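Local structure of uncharacterized protein (Legionella pneumophila subsp. pneumophila, 4WRP) at residues R14-E19 against T54-F59. The protein is of unknown function but probably acts as an effector, and the piece described here is its C-terminal domain, a DUF5617 family member. Numbering follows the deposited sequence.
Sequences RNAFQE and TWWAKF
Apolar packing centres on A16, whose methyl group on helix 6-21 touches two aromatic rings of segment 54-59, F59 over its face and W56 at CZ3. A16 CB lies over the middle of the F59 ring, 3.6 Å from its centroid and only 5° off the ring normal, a nearly axial CH-pi contact. The same methyl meets the W56 indole at its six-membered end, with A16 CB to W56 CZ3 at 3.6 Å. One turn of backbone, tied by F59 N to W56 O at 3.0 Å, brings both rings to the helix, each with CG beside its own backbone N. F17 adds a looser touch, F17 CB to W56 CH2 at 4.1 Å, while W56 CZ2 lies near the plane of the F17 ring at its edge.

The polar part is a salt bridge at the more exposed side. K58 NZ donates to the syn lone pair of E19 OE2 at 2.9 Å; both chains are extended and cross at about a right angle. The other oxygen, E19 OE1, lies in the plane of the F59 ring at its edge, 3.7 Å from F59 CZ, with carboxylate and ring planes 82° apart. K58 CG sits over the F59 face opposite A16, so the phenyl is sandwiched between methyl and lysine chain.

Deeper in, W56 NE1 is satisfied by V44 O of helix 34-49, and W13 stacks with both W56 and F17. Within this all-helical domain, which has no strand, the loop between helices 34-49 and 68-83 thus folds back and packs two aromatic side chains onto helix 6-21, its outer margin bridged by ionic side chains.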
loop_
_atom_site.group_PDB
_atom_site.type_symbol
_atom_site.label_atom_id
_atom_site.label_comp_id
_atom_site.label_asym_id
_atom_site.label_seq_id
_atom_site.Cartn_x
_atom_site.Cartn_y
_atom_site.Cartn_z
ATOM N N ARG A 14 -4.099 -5.643 -1.639
ATOM C CA ARG A 14 -3.504 -6.664 -0.797
ATOM C C ARG A 14 -3.625 -8.060 -1.432
ATOM O O ARG A 14 -2.687 -8.849 -1.387
ATOM C CB ARG A 14 -4.170 -6.665 0.580
ATOM C CG ARG A 14 -3.567 -5.707 1.601
ATOM C CD ARG A 14 -3.812 -6.220 3.022
ATOM N NE ARG A 14 -5.071 -6.915 3.068
ATOM C CZ ARG A 14 -5.351 -7.980 3.820
ATOM N NH1 ARG A 14 -4.471 -8.488 4.676
ATOM N NH2 ARG A 14 -6.549 -8.520 3.714
ATOM N N ASN A 15 -4.795 -8.358 -1.986
ATOM C CA ASN A 15 -5.052 -9.630 -2.623
ATOM C C ASN A 15 -4.172 -9.824 -3.837
ATOM O O ASN A 15 -3.606 -10.908 -4.018
ATOM C CB ASN A 15 -6.532 -9.766 -2.955
ATOM C CG ASN A 15 -7.413 -9.579 -1.728
ATOM O OD1 ASN A 15 -8.508 -8.986 -1.800
ATOM N ND2 ASN A 15 -6.922 -10.040 -0.573
ATOM N N ALA A 16 -3.958 -8.747 -4.598
ATOM C CA ALA A 16 -3.042 -8.768 -5.741
ATOM C C ALA A 16 -1.612 -9.032 -5.255
ATOM O O ALA A 16 -0.870 -9.833 -5.805
ATOM C CB ALA A 16 -3.110 -7.440 -6.533
ATOM N N PHE A 17 -1.228 -8.308 -4.231
ATOM C CA PHE A 17 0.116 -8.317 -3.793
ATOM C C PHE A 17 0.463 -9.689 -3.299
ATOM O O PHE A 17 1.573 -10.181 -3.609
ATOM C CB PHE A 17 0.344 -7.289 -2.676
ATOM C CG PHE A 17 1.682 -7.359 -2.065
ATOM C CD1 PHE A 17 2.809 -6.891 -2.763
ATOM C CD2 PHE A 17 1.838 -7.846 -0.773
ATOM C CE1 PHE A 17 4.061 -6.953 -2.197
ATOM C CE2 PHE A 17 3.088 -7.904 -0.222
ATOM C CZ PHE A 17 4.198 -7.476 -0.929
ATOM N N GLN A 18 -0.411 -10.318 -2.513
ATOM C CA GLN A 18 -0.064 -11.659 -2.057
ATOM C C GLN A 18 0.004 -12.660 -3.207
ATOM O O GLN A 18 0.823 -13.594 -3.179
ATOM C CB GLN A 18 -0.971 -12.177 -0.929
ATOM C CG GLN A 18 -2.412 -12.394 -1.281
ATOM C CD GLN A 18 -2.683 -13.724 -1.913
ATOM O OE1 GLN A 18 -1.953 -14.690 -1.717
ATOM N NE2 GLN A 18 -3.723 -13.770 -2.722
ATOM N N GLU A 19 -0.824 -12.477 -4.221
ATOM C CA GLU A 19 -0.777 -13.376 -5.365
ATOM C C GLU A 19 0.560 -13.183 -6.039
ATOM O O GLU A 19 1.266 -14.146 -6.313
ATOM C CB GLU A 19 -1.922 -13.155 -6.361
ATOM C CG GLU A 19 -1.737 -14.025 -7.620
ATOM C CD GLU A 19 -2.940 -14.079 -8.555
ATOM O OE1 GLU A 19 -4.074 -13.778 -8.116
ATOM O OE2 GLU A 19 -2.754 -14.463 -9.744
ATOM N N THR A 54 5.954 -4.727 -15.028
ATOM C CA THR A 54 6.639 -6.017 -14.927
ATOM C C THR A 54 5.849 -7.071 -14.175
ATOM O O THR A 54 5.757 -8.182 -14.641
ATOM C CB THR A 54 8.032 -5.911 -14.296
ATOM O OG1 THR A 54 8.784 -4.918 -14.993
ATOM C CG2 THR A 54 8.779 -7.230 -14.427
ATOM N N TRP A 55 5.300 -6.752 -13.011
ATOM C CA TRP A 55 4.720 -7.777 -12.129
ATOM C C TRP A 55 3.225 -7.666 -11.961
ATOM O O TRP A 55 2.595 -8.596 -11.500
ATOM C CB TRP A 55 5.369 -7.674 -10.744
ATOM C CG TRP A 55 6.753 -8.195 -10.687
ATOM C CD1 TRP A 55 7.935 -7.475 -10.711
ATOM C CD2 TRP A 55 7.118 -9.571 -10.592
ATOM N NE1 TRP A 55 9.008 -8.346 -10.631
ATOM C CE2 TRP A 55 8.531 -9.633 -10.571
ATOM C CE3 TRP A 55 6.384 -10.762 -10.546
ATOM C CZ2 TRP A 55 9.218 -10.840 -10.506
ATOM C CZ3 TRP A 55 7.076 -11.971 -10.455
ATOM C CH2 TRP A 55 8.469 -12.000 -10.442
ATOM N N TRP A 56 2.657 -6.513 -12.315
ATOM C CA TRP A 56 1.253 -6.202 -12.030
ATOM C C TRP A 56 0.333 -6.176 -13.259
ATOM O O TRP A 56 -0.789 -5.664 -13.160
ATOM C CB TRP A 56 1.170 -4.827 -11.360
ATOM C CG TRP A 56 1.815 -4.763 -10.037
ATOM C CD1 TRP A 56 3.130 -4.640 -9.796
ATOM C CD2 TRP A 56 1.179 -4.879 -8.759
ATOM N NE1 TRP A 56 3.367 -4.622 -8.475
ATOM C CE2 TRP A 56 2.188 -4.777 -7.801
ATOM C CE3 TRP A 56 -0.144 -5.047 -8.340
ATOM C CZ2 TRP A 56 1.933 -4.826 -6.419
ATOM C CZ3 TRP A 56 -0.409 -5.078 -6.968
ATOM C CH2 TRP A 56 0.628 -4.977 -6.030
ATOM N N ALA A 57 0.768 -6.721 -14.404
ATOM C CA ALA A 57 -0.044 -6.633 -15.643
ATOM C C ALA A 57 -1.410 -7.302 -15.482
ATOM O O ALA A 57 -2.425 -6.761 -15.915
ATOM C CB ALA A 57 0.703 -7.226 -16.819
ATOM N N LYS A 58 -1.453 -8.452 -14.817
ATOM C CA LYS A 58 -2.715 -9.147 -14.569
ATOM C C LYS A 58 -3.747 -8.253 -13.856
ATOM O O LYS A 58 -4.949 -8.450 -13.992
ATOM C CB LYS A 58 -2.452 -10.424 -13.736
ATOM C CG LYS A 58 -3.717 -11.096 -13.211
ATOM C CD LYS A 58 -3.458 -12.483 -12.640
ATOM C CE LYS A 58 -4.750 -13.057 -12.050
ATOM N NZ LYS A 58 -4.684 -14.546 -11.964
ATOM N N PHE A 59 -3.270 -7.278 -13.080
ATOM C CA PHE A 59 -4.114 -6.430 -12.268
ATOM C C PHE A 59 -4.150 -5.001 -12.783
ATOM O O PHE A 59 -4.392 -4.079 -12.008
ATOM C CB PHE A 59 -3.562 -6.429 -10.838
ATOM C CG PHE A 59 -3.475 -7.778 -10.251
ATOM C CD1 PHE A 59 -4.613 -8.409 -9.807
ATOM C CD2 PHE A 59 -2.282 -8.424 -10.161
ATOM C CE1 PHE A 59 -4.552 -9.680 -9.267
ATOM C CE2 PHE A 59 -2.213 -9.683 -9.627
ATOM C CZ PHE A 59 -3.354 -10.316 -9.199
#